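Local coordinates for replicase polyprotein 1a (Avian infectious bronchitis virus, PDB 3LD1) that is the precursor of the viral replicase proteins and includes their papain-like and 3C-like proteinases; the nsp2 portion crystallised here has no firmly assigned role, at residues S80-L85 and F94-R99; V142-M147 and L185-N190; S167-I172 and K240-L245; N247-A252 and H325-F330. The protein carries 3 engineered substitutions. All coordinates share one frame; numbering follows the deposited sequence.

Interaction 1. Residues S80-L85 and F94-R99; sequences SKLADL and FARKYR
Leu82, in the first turn of helix 82-89, reaches across to Ala95 and Arg99 of helix 93-103, closing a helix-loop-helix unit whose connection is only a few residues long. Leu82 carries most of the buried surface and divides its branches: CD1 goes toward Ala95, CD2 between the Arg96 chain and the Arg99 guanidinium. CD1 comes to 4.3 Å from Ala95 CB, an apolar contact, while CD2 rests on the face of the Arg99 guanidinium, 3.7 Å above its plane and over its centre. Ala95 and Arg99 lie one helical turn apart and are linked by the backbone bond Arg99 N to Ala95 O (2.8 Å), consistent with both facing the same leucine. The Arg99 chain bends at chi2 and at chi3 (-20°), turning the flat of the group, not its N-H edge, toward Leu82. No hydrogen bond joins the segments. Arg96 adds its aliphatic CG, 4.0 Å from Leu82 CD2, and sends its guanidinium to a salt bridge with Glu86. At the helix start, the backbone N of the N-cap residue Lys81 donates to Asp84 OD2 (2.8 Å). The closest approach between the segments is Arg99 NH1 to Leu82 CB, at 3.5 Å.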
loop_
_atom_site.group_PDB
_atom_site.type_symbol
_atom_site.label_atom_id
_atom_site.label_comp_id
_atom_site.label_asym_id
_atom_site.label_seq_id
_atom_site.Cartn_x
_atom_site.Cartn_y
_atom_site.Cartn_z
ATOM N N SER A 80 17.738 32.159 -9.196
ATOM C CA SER A 80 17.287 32.119 -10.581
ATOM C C SER A 80 15.775 32.024 -10.735
ATOM O O SER A 80 15.121 31.464 -9.843
ATOM C CB SER A 80 17.856 30.894 -11.231
ATOM O OG SER A 80 19.222 30.954 -11.106
ATOM N N LYS A 81 15.232 32.481 -11.873
ATOM C CA LYS A 81 13.788 32.464 -12.165
ATOM C C LYS A 81 13.478 31.418 -13.213
ATOM O O LYS A 81 14.380 30.749 -13.676
ATOM C CB LYS A 81 13.316 33.819 -12.707
ATOM C CG LYS A 81 13.375 34.962 -11.735
ATOM C CD LYS A 81 12.232 34.907 -10.701
ATOM C CE LYS A 81 12.754 34.255 -9.402
ATOM N NZ LYS A 81 13.006 35.302 -8.394
ATOM N N LEU A 82 12.204 31.271 -13.589
ATOM C CA LEU A 82 11.910 30.438 -14.763
ATOM C C LEU A 82 12.669 30.967 -15.982
ATOM O O LEU A 82 13.138 30.179 -16.797
ATOM C CB LEU A 82 10.398 30.348 -15.099
ATOM C CG LEU A 82 10.076 29.286 -16.205
ATOM C CD1 LEU A 82 10.735 27.944 -15.935
ATOM C CD2 LEU A 82 8.660 28.978 -16.505
ATOM N N ALA A 83 12.766 32.297 -16.086
ATOM C CA ALA A 83 13.425 33.007 -17.200
ATOM C C ALA A 83 14.886 32.547 -17.378
ATOM O O ALA A 83 15.334 32.266 -18.499
ATOM C CB ALA A 83 13.355 34.529 -16.977
ATOM N N ASP A 84 15.616 32.447 -16.273
ATOM C CA ASP A 84 17.044 32.069 -16.307
ATOM C C ASP A 84 17.254 30.648 -16.808
ATOM O O ASP A 84 18.165 30.334 -17.579
ATOM C CB ASP A 84 17.665 32.328 -14.940
ATOM C CG ASP A 84 17.501 33.819 -14.504
ATOM O OD1 ASP A 84 18.012 34.719 -15.251
ATOM O OD2 ASP A 84 16.835 34.111 -13.476
ATOM N N LEU A 85 16.305 29.832 -16.419
ATOM C CA LEU A 85 16.156 28.482 -16.817
ATOM C C LEU A 85 15.850 28.351 -18.280
ATOM O O LEU A 85 16.472 27.527 -18.961
ATOM C CB LEU A 85 14.986 27.925 -16.019
ATOM C CG LEU A 85 14.767 26.445 -15.921
ATOM C CD1 LEU A 85 15.863 25.805 -15.183
ATOM C CD2 LEU A 85 13.557 26.279 -15.102
ATOM N N PHE A 94 5.047 21.956 -19.851
ATOM C CA PHE A 94 4.799 21.553 -18.477
ATOM C C PHE A 94 5.316 22.562 -17.385
ATOM O O PHE A 94 4.508 23.064 -16.553
ATOM C CB PHE A 94 5.347 20.146 -18.275
ATOM C CG PHE A 94 5.066 19.554 -16.909
ATOM C CD1 PHE A 94 3.845 19.785 -16.229
ATOM C CD2 PHE A 94 5.997 18.714 -16.303
ATOM C CE1 PHE A 94 3.570 19.166 -14.929
ATOM C CE2 PHE A 94 5.734 18.137 -15.005
ATOM C CZ PHE A 94 4.526 18.374 -14.333
ATOM N N ALA A 95 6.612 22.837 -17.348
ATOM C CA ALA A 95 7.101 23.863 -16.434
ATOM C C ALA A 95 6.190 25.096 -16.476
ATOM O O ALA A 95 5.754 25.561 -15.451
ATOM C CB ALA A 95 8.566 24.276 -16.740
ATOM N N ARG A 96 5.835 25.597 -17.651
ATOM C CA ARG A 96 5.010 26.814 -17.656
ATOM C C ARG A 96 3.669 26.669 -17.003
ATOM O O ARG A 96 3.277 27.595 -16.299
ATOM C CB ARG A 96 4.892 27.489 -19.017
ATOM C CG ARG A 96 6.291 27.847 -19.582
ATOM C CD ARG A 96 6.114 28.666 -20.839
ATOM N NE ARG A 96 7.188 29.627 -20.914
ATOM C CZ ARG A 96 7.428 30.382 -21.968
ATOM N NH1 ARG A 96 6.671 30.264 -23.045
ATOM N NH2 ARG A 96 8.432 31.233 -21.943
ATOM N N LYS A 97 2.996 25.536 -17.180
ATOM C CA LYS A 97 1.755 25.328 -16.462
ATOM C C LYS A 97 2.035 25.291 -14.946
ATOM O O LYS A 97 1.273 25.851 -14.118
ATOM C CB LYS A 97 1.093 24.062 -16.937
ATOM C CG LYS A 97 0.877 24.112 -18.429
ATOM C CD LYS A 97 -0.125 23.022 -18.971
ATOM C CE LYS A 97 0.389 21.589 -18.701
ATOM N NZ LYS A 97 -0.256 20.344 -19.419
ATOM N N TYR A 98 3.181 24.722 -14.586
ATOM C CA TYR A 98 3.517 24.650 -13.224
ATOM C C TYR A 98 3.734 26.016 -12.660
ATOM O O TYR A 98 3.388 26.240 -11.450
ATOM C CB TYR A 98 4.731 23.740 -13.004
ATOM C CG TYR A 98 5.399 23.793 -11.620
ATOM C CD1 TYR A 98 4.851 23.093 -10.508
ATOM C CD2 TYR A 98 6.622 24.503 -11.426
ATOM C CE1 TYR A 98 5.511 23.107 -9.217
ATOM C CE2 TYR A 98 7.278 24.522 -10.138
ATOM C CZ TYR A 98 6.722 23.818 -9.055
ATOM O OH TYR A 98 7.348 23.841 -7.800
ATOM N N ARG A 99 4.339 26.914 -13.454
ATOM C CA ARG A 99 4.545 28.282 -12.963
ATOM C C ARG A 99 3.143 28.843 -12.731
ATOM O O ARG A 99 2.874 29.484 -11.757
ATOM C CB ARG A 99 5.255 29.178 -13.976
ATOM C CG ARG A 99 6.008 30.323 -13.264
ATOM C CD ARG A 99 6.086 31.701 -13.929
ATOM N NE ARG A 99 5.839 31.771 -15.368
ATOM C CZ ARG A 99 6.700 32.227 -16.291
ATOM N NH1 ARG A 99 7.931 32.653 -15.937
ATOM N NH2 ARG A 99 6.322 32.258 -17.579
#

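Interaction 2. Residues V142-M147 and L185-N190; sequences VSAMAM and LAIFEN
Ala144 of helix 140-162 meets Leu185 and Ile187, which lie at and just beyond the end of helix 174-185. The Leu185 CB bond does not aim at the long helix; the branch end does the reaching. Its CG stands anti to the carbonyl carbon (chi1 -78°), and CD2 settles over the backbone, 3.7 Å from Ala144 O and 4.1 Å from Met147 CB. One methyl therefore bridges positions three residues apart on the same helix side. Met147 offers its CB here, while its chain runs straight through chi2 and bends only at chi3. Ile187 approaches from the linker: CG2 is anti to the backbone N, and the other branch carries CD1 to 3.8 Å from Ala144 CB. That last position is doubtful, because CD1 is modelled too close to Leu185 O; the broader evidence is that the CB bonds of Ala144 and Ile187 point at each other's segments. No hydrogen bond crosses. Ile198 of helix 194-207 also touches Ala144 and Met147, and Leu201 touches Leu185. With Ala186 already outside helical backbone angles, this is a helix C-terminus and its linker packed against the flank of a long helix, where helices 140-162, 174-185 and 194-207 meet.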
loop_
_atom_site.group_PDB
_atom_site.type_symbol
_atom_site.label_atom_id
_atom_site.label_comp_id
_atom_site.label_asym_id
_atom_site.label_seq_id
_atom_site.Cartn_x
_atom_site.Cartn_y
_atom_site.Cartn_z
ATOM N N VAL A 142 2.401 21.848 -3.364
ATOM C CA VAL A 142 1.856 21.261 -4.572
ATOM C C VAL A 142 1.669 19.769 -4.434
ATOM O O VAL A 142 0.571 19.218 -4.743
ATOM C CB VAL A 142 2.736 21.568 -5.860
ATOM C CG1 VAL A 142 2.401 20.608 -7.072
ATOM C CG2 VAL A 142 2.635 23.038 -6.244
ATOM N N SER A 143 2.711 19.079 -4.035
ATOM C CA SER A 143 2.573 17.632 -3.879
ATOM C C SER A 143 1.395 17.302 -2.922
ATOM O O SER A 143 0.530 16.458 -3.247
ATOM C CB SER A 143 3.874 17.002 -3.421
ATOM O OG SER A 143 4.403 17.730 -2.314
ATOM N N ALA A 144 1.261 18.053 -1.809
ATOM C CA ALA A 144 0.184 17.680 -0.830
ATOM C C ALA A 144 -1.188 17.820 -1.429
ATOM O O ALA A 144 -2.055 16.974 -1.201
ATOM C CB ALA A 144 0.274 18.447 0.406
ATOM N N MET A 145 -1.370 18.857 -2.242
ATOM C CA MET A 145 -2.656 19.098 -2.920
ATOM C C MET A 145 -2.870 18.004 -3.924
ATOM O O MET A 145 -3.889 17.351 -3.897
ATOM C CB MET A 145 -2.645 20.502 -3.621
ATOM C CG MET A 145 -3.925 20.882 -4.498
ATOM S SD MET A 145 -3.843 20.014 -6.066
ATOM C CE MET A 145 -2.424 20.726 -6.833
ATOM N N ALA A 146 -1.893 17.780 -4.816
ATOM C CA ALA A 146 -2.035 16.716 -5.885
ATOM C C ALA A 146 -2.248 15.303 -5.372
ATOM O O ALA A 146 -2.994 14.516 -6.001
ATOM C CB ALA A 146 -0.786 16.736 -6.896
ATOM N N MET A 147 -1.537 14.951 -4.300
ATOM C CA MET A 147 -1.693 13.638 -3.714
ATOM C C MET A 147 -3.108 13.374 -3.235
ATOM O O MET A 147 -3.509 12.217 -3.102
ATOM C CB MET A 147 -0.707 13.385 -2.578
ATOM C CG MET A 147 0.741 13.176 -3.014
ATOM S SD MET A 147 1.813 12.772 -1.600
ATOM C CE MET A 147 2.482 14.311 -1.086
ATOM N N LEU A 185 -2.396 13.958 5.440
ATOM C CA LEU A 185 -2.408 14.984 4.404
ATOM C C LEU A 185 -2.669 16.426 4.925
ATOM O O LEU A 185 -2.437 17.354 4.189
ATOM C CB LEU A 185 -3.410 14.638 3.307
ATOM C CG LEU A 185 -3.056 13.578 2.229
ATOM C CD1 LEU A 185 -4.312 13.057 1.517
ATOM C CD2 LEU A 185 -2.070 14.140 1.215
ATOM N N ALA A 186 -3.133 16.602 6.174
ATOM C CA ALA A 186 -3.521 17.920 6.727
ATOM C C ALA A 186 -2.443 18.996 6.608
ATOM O O ALA A 186 -1.279 18.830 7.031
ATOM C CB ALA A 186 -3.842 17.757 8.152
ATOM N N ILE A 187 -2.833 20.124 6.053
ATOM C CA ILE A 187 -1.857 21.130 5.740
ATOM C C ILE A 187 -1.690 22.222 6.782
ATOM O O ILE A 187 -0.655 22.801 6.864
ATOM C CB ILE A 187 -2.150 21.693 4.357
ATOM C CG1 ILE A 187 -1.379 20.868 3.371
ATOM C CG2 ILE A 187 -1.730 23.137 4.191
ATOM C CD1 ILE A 187 -2.156 19.619 3.011
ATOM N N PHE A 188 -2.705 22.479 7.586
ATOM C CA PHE A 188 -2.647 23.561 8.552
ATOM C C PHE A 188 -2.146 23.054 9.913
ATOM O O PHE A 188 -1.337 23.736 10.548
ATOM C CB PHE A 188 -3.996 24.304 8.612
ATOM C CG PHE A 188 -4.593 24.559 7.246
ATOM C CD1 PHE A 188 -3.900 25.317 6.286
ATOM C CD2 PHE A 188 -5.803 24.004 6.882
ATOM C CE1 PHE A 188 -4.420 25.532 5.008
ATOM C CE2 PHE A 188 -6.328 24.214 5.594
ATOM C CZ PHE A 188 -5.620 24.992 4.666
ATOM N N GLU A 189 -2.532 21.822 10.288
ATOM C CA GLU A 189 -2.175 21.211 11.595
ATOM C C GLU A 189 -0.661 21.055 11.829
ATOM O O GLU A 189 0.131 21.322 10.937
ATOM C CB GLU A 189 -2.890 19.887 11.759
ATOM C CG GLU A 189 -4.319 19.940 11.207
ATOM C CD GLU A 189 -5.138 18.745 11.693
ATOM O OE1 GLU A 189 -5.674 17.955 10.869
ATOM O OE2 GLU A 189 -5.229 18.571 12.933
ATOM N N ASN A 190 -0.262 20.648 13.036
ATOM C CA ASN A 190 1.165 20.522 13.416
ATOM C C ASN A 190 2.078 20.667 12.200
ATOM O O ASN A 190 2.434 19.698 11.520
ATOM C CB ASN A 190 1.431 19.218 14.200
ATOM C CG ASN A 190 0.731 17.981 13.562
ATOM O OD1 ASN A 190 -0.517 17.907 13.459
ATOM N ND2 ASN A 190 1.544 17.009 13.137
#

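Interaction 3. Residues S167-I172 and K240-L245; sequences SALFQI and KFFEEL
The Phe241 ring takes Ile172 CD1 over one face, 4.3 Å above the plane and shifted toward the rim, while Leu169 CD2 approaches the same ring obliquely, 4.3 Å from CE1. The neighbouring ring, Phe242, is met by the other Leu169 methyl: CD1 lies 4.2 Å from CZ, the far end of the ring, again at a slant. The two branches of Leu169 are thus divided between two consecutive phenylalanines near the end of helix 232-243. Each ring arrives differently. Phe241 has its CB bond directed at the partner segment and its CG anti to the backbone N (chi1 177°), whereas the Phe242 CB bond is not so directed and only the ring end closes the distance. Beyond the two segments, Phe242 stands edge-to-face with Phe260 and touches Thr220 and Leu221, and Leu169 touches Leu221 and Phe255, so the short, weakly bonded helical turn at about 167-170 and helix 232-243 both lean on neighbouring strands. The 167-172 backbone contains several modelled clashes, and the finer conformation of Leu169 merits caution. Lys240 NZ and Glu244 OE2, neither touching segment 167-172, form a salt bridge at 3.6 Å. All three contacts across the segments join carbon to carbon, and none is a hydrogen bond. This points to dispersive and hydrophobic attraction, with mutual orientation probably governed by side-chain shape and not by directional bonds.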
loop_
_atom_site.group_PDB
_atom_site.type_symbol
_atom_site.label_atom_id
_atom_site.label_comp_id
_atom_site.label_asym_id
_atom_site.label_seq_id
_atom_site.Cartn_x
_atom_site.Cartn_y
_atom_site.Cartn_z
ATOM N N SER A 167 -17.741 -6.477 1.715
ATOM C CA SER A 167 -18.192 -5.081 1.621
ATOM C C SER A 167 -18.713 -4.571 2.911
ATOM O O SER A 167 -18.355 -3.462 3.307
ATOM C CB SER A 167 -19.227 -4.854 0.495
ATOM O OG SER A 167 -20.521 -5.387 0.764
ATOM N N ALA A 168 -19.518 -5.389 3.591
ATOM C CA ALA A 168 -20.030 -5.047 4.915
ATOM C C ALA A 168 -18.899 -4.530 5.762
ATOM O O ALA A 168 -19.061 -3.660 6.585
ATOM C CB ALA A 168 -20.630 -6.239 5.553
ATOM N N LEU A 169 -17.723 -5.060 5.518
ATOM C CA LEU A 169 -16.577 -4.774 6.354
ATOM C C LEU A 169 -15.955 -3.422 6.104
ATOM O O LEU A 169 -15.662 -2.668 7.039
ATOM C CB LEU A 169 -15.528 -5.843 6.136
ATOM C CG LEU A 169 -15.387 -6.607 7.438
ATOM C CD1 LEU A 169 -14.240 -7.585 7.333
ATOM C CD2 LEU A 169 -15.195 -5.626 8.617
ATOM N N PHE A 170 -15.708 -3.151 4.832
ATOM C CA PHE A 170 -15.388 -1.838 4.420
ATOM C C PHE A 170 -15.890 -0.790 5.424
ATOM O O PHE A 170 -15.098 0.043 5.836
ATOM C CB PHE A 170 -16.017 -1.590 3.085
ATOM C CG PHE A 170 -15.289 -0.595 2.285
ATOM C CD1 PHE A 170 -15.768 0.701 2.159
ATOM C CD2 PHE A 170 -14.097 -0.937 1.649
ATOM C CE1 PHE A 170 -15.066 1.659 1.392
ATOM C CE2 PHE A 170 -13.381 0.004 0.872
ATOM C CZ PHE A 170 -13.873 1.301 0.737
ATOM N N GLN A 171 -17.168 -0.846 5.846
ATOM C CA GLN A 171 -17.705 0.100 6.857
ATOM C C GLN A 171 -16.856 0.418 8.077
ATOM O O GLN A 171 -17.314 1.148 8.941
ATOM C CB GLN A 171 -19.100 -0.257 7.313
ATOM C CG GLN A 171 -20.140 0.092 6.274
ATOM C CD GLN A 171 -19.575 1.001 5.174
ATOM O OE1 GLN A 171 -19.132 0.519 4.110
ATOM N NE2 GLN A 171 -19.555 2.320 5.444
ATOM N N ILE A 172 -15.655 -0.168 8.149
ATOM C CA ILE A 172 -14.483 0.407 8.808
ATOM C C ILE A 172 -14.061 1.713 8.049
ATOM O O ILE A 172 -13.031 2.308 8.349
ATOM C CB ILE A 172 -13.252 -0.615 8.790
ATOM C CG1 ILE A 172 -13.563 -1.951 9.487
ATOM C CG2 ILE A 172 -12.075 -0.038 9.483
ATOM C CD1 ILE A 172 -12.339 -2.714 9.959
ATOM N N LYS A 240 -7.260 -3.914 15.617
ATOM C CA LYS A 240 -7.824 -3.619 16.905
ATOM C C LYS A 240 -9.288 -4.106 16.894
ATOM O O LYS A 240 -9.698 -4.766 17.835
ATOM C CB LYS A 240 -7.736 -2.118 17.139
ATOM C CG LYS A 240 -7.456 -1.700 18.563
ATOM C CD LYS A 240 -7.677 -0.133 18.780
ATOM C CE LYS A 240 -7.353 0.315 20.288
ATOM N NZ LYS A 240 -8.458 -0.032 21.277
ATOM N N PHE A 241 -10.043 -3.819 15.829
ATOM C CA PHE A 241 -11.392 -4.329 15.626
ATOM C C PHE A 241 -11.423 -5.857 15.568
ATOM O O PHE A 241 -12.433 -6.478 15.885
ATOM C CB PHE A 241 -11.888 -3.799 14.298
ATOM C CG PHE A 241 -13.269 -4.286 13.857
ATOM C CD1 PHE A 241 -13.465 -5.570 13.327
ATOM C CD2 PHE A 241 -14.357 -3.403 13.817
ATOM C CE1 PHE A 241 -14.803 -6.004 12.843
ATOM C CE2 PHE A 241 -15.650 -3.800 13.336
ATOM C CZ PHE A 241 -15.876 -5.116 12.863
ATOM N N PHE A 242 -10.345 -6.477 15.109
ATOM C CA PHE A 242 -10.346 -7.925 15.033
ATOM C C PHE A 242 -10.048 -8.493 16.370
ATOM O O PHE A 242 -10.713 -9.424 16.811
ATOM C CB PHE A 242 -9.369 -8.440 13.993
ATOM C CG PHE A 242 -9.976 -8.518 12.649
ATOM C CD1 PHE A 242 -10.550 -9.697 12.204
ATOM C CD2 PHE A 242 -10.031 -7.397 11.839
ATOM C CE1 PHE A 242 -11.166 -9.741 10.926
ATOM C CE2 PHE A 242 -10.600 -7.426 10.569
ATOM C CZ PHE A 242 -11.184 -8.577 10.095
ATOM N N GLU A 243 -9.059 -7.897 17.007
ATOM C CA GLU A 243 -8.755 -8.109 18.386
ATOM C C GLU A 243 -10.044 -8.283 19.207
ATOM O O GLU A 243 -10.251 -9.310 19.826
ATOM C CB GLU A 243 -7.973 -6.908 18.896
ATOM C CG GLU A 243 -7.432 -7.102 20.272
ATOM C CD GLU A 243 -6.426 -8.262 20.340
ATOM O OE1 GLU A 243 -6.471 -9.163 19.453
ATOM O OE2 GLU A 243 -5.586 -8.261 21.288
ATOM N N GLU A 244 -10.916 -7.295 19.172
ATOM C CA GLU A 244 -12.099 -7.245 20.018
ATOM C C GLU A 244 -13.215 -8.172 19.552
ATOM O O GLU A 244 -14.354 -8.129 20.045
ATOM C CB GLU A 244 -12.604 -5.795 20.027
ATOM C CG GLU A 244 -11.731 -4.917 20.942
ATOM C CD GLU A 244 -11.548 -3.483 20.451
ATOM O OE1 GLU A 244 -12.368 -2.943 19.620
ATOM O OE2 GLU A 244 -10.538 -2.912 20.939
ATOM N N LEU A 245 -12.905 -8.993 18.575
ATOM C CA LEU A 245 -13.955 -9.767 17.971
ATOM C C LEU A 245 -14.075 -11.081 18.801
ATOM O O LEU A 245 -13.082 -11.492 19.497
ATOM C CB LEU A 245 -13.621 -9.933 16.491
ATOM C CG LEU A 245 -14.691 -9.716 15.392
ATOM C CD1 LEU A 245 -15.731 -8.658 15.607
ATOM C CD2 LEU A 245 -14.071 -9.544 13.980
#

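Interaction 4. Residues N247-A252 and H325-F330; sequences NGFMGA and HLCYVF
A face-to-face aromatic stack between Phe249, in the loop leading to strand 253-255, and His325, at the start of strand 325-332, ties the loop after helix 232-243 to the C-terminal mixed sheet. The ring centroids lie 3.8 Å apart and the planes are inclined by 19°. His325 ND1 sits above the centre of the Phe249 ring, 3.4 Å from CD1 as nearest atom, while Phe249 CG lies over the imidazole toward its rim. The two side chains run alongside one another in opposing senses, and His325 CB also lies over the phenyl face in a CH-pi contact, 4.1 Å from the centroid. ND1 is also hydrogen-bonded to Gly323 O, and the His325 ring meets Phe282 nearly parallel. The loop is shaped by a beta turn with Gly251 N bonded to Gly248 O (3.1 Å), which puts Phe249 and Met250 at its two central positions, Met250 with positive phi. Strand 325-332 runs antiparallel to both 316-322 and 335-342 in the mixed C-terminal sheet, and its alternation turns His325 and Cys327 toward the loop and Leu326 away. Phe249, extended with CG anti to the backbone N (chi1 -180°), brings CZ to 3.7 Å from Cys327 SG. The sulfur stands at the ring edge, 4.8 Å from the centroid and 79° off the normal, a Cys sulfur-aromatic contact. Met250 stretches out beyond CG to set CE 3.7 Å from the same SG, and its side chain continues onto Ala338, Pro340 and His351.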
loop_
_atom_site.group_PDB
_atom_site.type_symbol
_atom_site.label_atom_id
_atom_site.label_comp_id
_atom_site.label_asym_id
_atom_site.label_seq_id
_atom_site.Cartn_x
_atom_site.Cartn_y
_atom_site.Cartn_z
ATOM N N ASN A 247 -14.091 -14.879 20.049
ATOM C CA ASN A 247 -13.497 -16.178 19.736
ATOM C C ASN A 247 -14.505 -17.303 19.419
ATOM O O ASN A 247 -15.598 -17.338 19.974
ATOM C CB ASN A 247 -12.612 -16.586 20.879
ATOM C CG ASN A 247 -11.274 -15.844 20.876
ATOM O OD1 ASN A 247 -11.016 -15.002 20.022
ATOM N ND2 ASN A 247 -10.394 -16.196 21.824
ATOM N N GLY A 248 -14.143 -18.216 18.514
ATOM C CA GLY A 248 -15.103 -19.148 17.876
ATOM C C GLY A 248 -14.463 -20.522 17.668
ATOM O O GLY A 248 -13.449 -20.880 18.312
ATOM N N PHE A 249 -15.029 -21.301 16.755
ATOM C CA PHE A 249 -14.512 -22.661 16.587
ATOM C C PHE A 249 -13.006 -22.740 16.230
ATOM O O PHE A 249 -12.549 -21.993 15.414
ATOM C CB PHE A 249 -15.360 -23.399 15.565
ATOM C CG PHE A 249 -14.917 -24.796 15.334
ATOM C CD1 PHE A 249 -15.282 -25.795 16.218
ATOM C CD2 PHE A 249 -14.108 -25.106 14.264
ATOM C CE1 PHE A 249 -14.879 -27.046 16.025
ATOM C CE2 PHE A 249 -13.698 -26.409 14.044
ATOM C CZ PHE A 249 -14.095 -27.371 14.905
ATOM N N MET A 250 -12.253 -23.608 16.898
ATOM C CA MET A 250 -10.791 -23.830 16.784
ATOM C C MET A 250 -9.950 -22.571 16.896
ATOM O O MET A 250 -8.822 -22.507 16.383
ATOM C CB MET A 250 -10.413 -24.588 15.492
ATOM C CG MET A 250 -10.703 -26.041 15.463
ATOM S SD MET A 250 -9.981 -26.792 14.012
ATOM C CE MET A 250 -10.060 -28.526 14.360
ATOM N N GLY A 251 -10.505 -21.543 17.500
ATOM C CA GLY A 251 -9.687 -20.464 17.965
ATOM C C GLY A 251 -9.670 -19.338 16.993
ATOM O O GLY A 251 -8.773 -18.506 17.025
ATOM N N ALA A 252 -10.668 -19.280 16.127
ATOM C CA ALA A 252 -10.753 -18.197 15.162
ATOM C C ALA A 252 -11.611 -17.062 15.688
ATOM O O ALA A 252 -12.300 -17.221 16.694
ATOM C CB ALA A 252 -11.348 -18.720 13.879
ATOM N N HIS A 325 -18.448 -29.283 12.737
ATOM C CA HIS A 325 -17.716 -28.750 11.579
ATOM C C HIS A 325 -16.885 -29.830 10.907
ATOM O O HIS A 325 -16.143 -30.598 11.602
ATOM C CB HIS A 325 -16.658 -27.745 12.031
ATOM C CG HIS A 325 -17.221 -26.475 12.556
ATOM N ND1 HIS A 325 -17.650 -26.338 13.863
ATOM C CD2 HIS A 325 -17.424 -25.275 11.958
ATOM C CE1 HIS A 325 -18.117 -25.112 14.044
ATOM N NE2 HIS A 325 -18.027 -24.462 12.894
ATOM N N LEU A 326 -16.872 -29.802 9.579
ATOM C CA LEU A 326 -16.102 -30.748 8.787
ATOM C C LEU A 326 -14.655 -30.345 8.851
ATOM O O LEU A 326 -14.271 -29.271 8.339
ATOM C CB LEU A 326 -16.525 -30.756 7.344
ATOM C CG LEU A 326 -16.700 -32.082 6.609
ATOM C CD1 LEU A 326 -16.432 -31.889 5.115
ATOM C CD2 LEU A 326 -15.860 -33.222 7.130
ATOM N N CYS A 327 -13.852 -31.175 9.536
ATOM C CA CYS A 327 -12.461 -30.867 9.720
ATOM C C CYS A 327 -11.590 -31.895 9.008
ATOM O O CYS A 327 -12.074 -32.895 8.494
ATOM C CB CYS A 327 -12.114 -30.841 11.198
ATOM S SG CYS A 327 -12.900 -29.613 12.202
ATOM N N TYR A 328 -10.305 -31.605 8.948
ATOM C CA TYR A 328 -9.290 -32.505 8.474
ATOM C C TYR A 328 -8.648 -33.036 9.713
ATOM O O TYR A 328 -8.413 -32.304 10.700
ATOM C CB TYR A 328 -8.228 -31.725 7.763
ATOM C CG TYR A 328 -7.073 -32.551 7.234
ATOM C CD1 TYR A 328 -7.246 -33.391 6.117
ATOM C CD2 TYR A 328 -5.783 -32.476 7.840
ATOM C CE1 TYR A 328 -6.186 -34.137 5.637
ATOM C CE2 TYR A 328 -4.717 -33.214 7.356
ATOM C CZ TYR A 328 -4.915 -34.046 6.252
ATOM O OH TYR A 328 -3.868 -34.774 5.719
ATOM N N VAL A 329 -8.286 -34.306 9.628
ATOM C CA VAL A 329 -7.841 -35.040 10.763
ATOM C C VAL A 329 -6.658 -35.887 10.223
ATOM O O VAL A 329 -6.723 -36.478 9.133
ATOM C CB VAL A 329 -9.110 -35.770 11.308
ATOM C CG1 VAL A 329 -9.287 -37.205 10.831
ATOM C CG2 VAL A 329 -9.251 -35.618 12.693
ATOM N N PHE A 330 -5.553 -35.900 10.957
ATOM C CA PHE A 330 -4.414 -36.678 10.574
ATOM C C PHE A 330 -3.742 -37.321 11.780
ATOM O O PHE A 330 -3.901 -36.846 12.875
ATOM C CB PHE A 330 -3.422 -35.817 9.792
ATOM C CG PHE A 330 -2.818 -34.671 10.555
ATOM C CD1 PHE A 330 -3.466 -33.456 10.628
ATOM C CD2 PHE A 330 -1.545 -34.782 11.103
ATOM C CE1 PHE A 330 -2.870 -32.357 11.265
ATOM C CE2 PHE A 330 -0.908 -33.695 11.752
ATOM C CZ PHE A 330 -1.583 -32.491 11.842
#

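From the N terminus, interaction 1 closes first, across the short connection between helices 82-89 and 93-103. Interaction 2, which ties the end of helix 174-185 to helix 140-162, touches the first through packing of Tyr98 against Val142. Before it closes at 185-190, interaction 3 opens at 167-172, so these two loops cross, although their nearest atoms stay about 15 Å apart. Interaction 3 joins the turn at 167-170 to the end of helix 232-243, closing one residue before 247-252. There interaction 4 begins; its loop spans 72 residues with no helix and ties 247-252 to the C-terminal sheet. The series runs along an elongated molecule, the centres of interactions 1 and 4 lying about 65 Å apart.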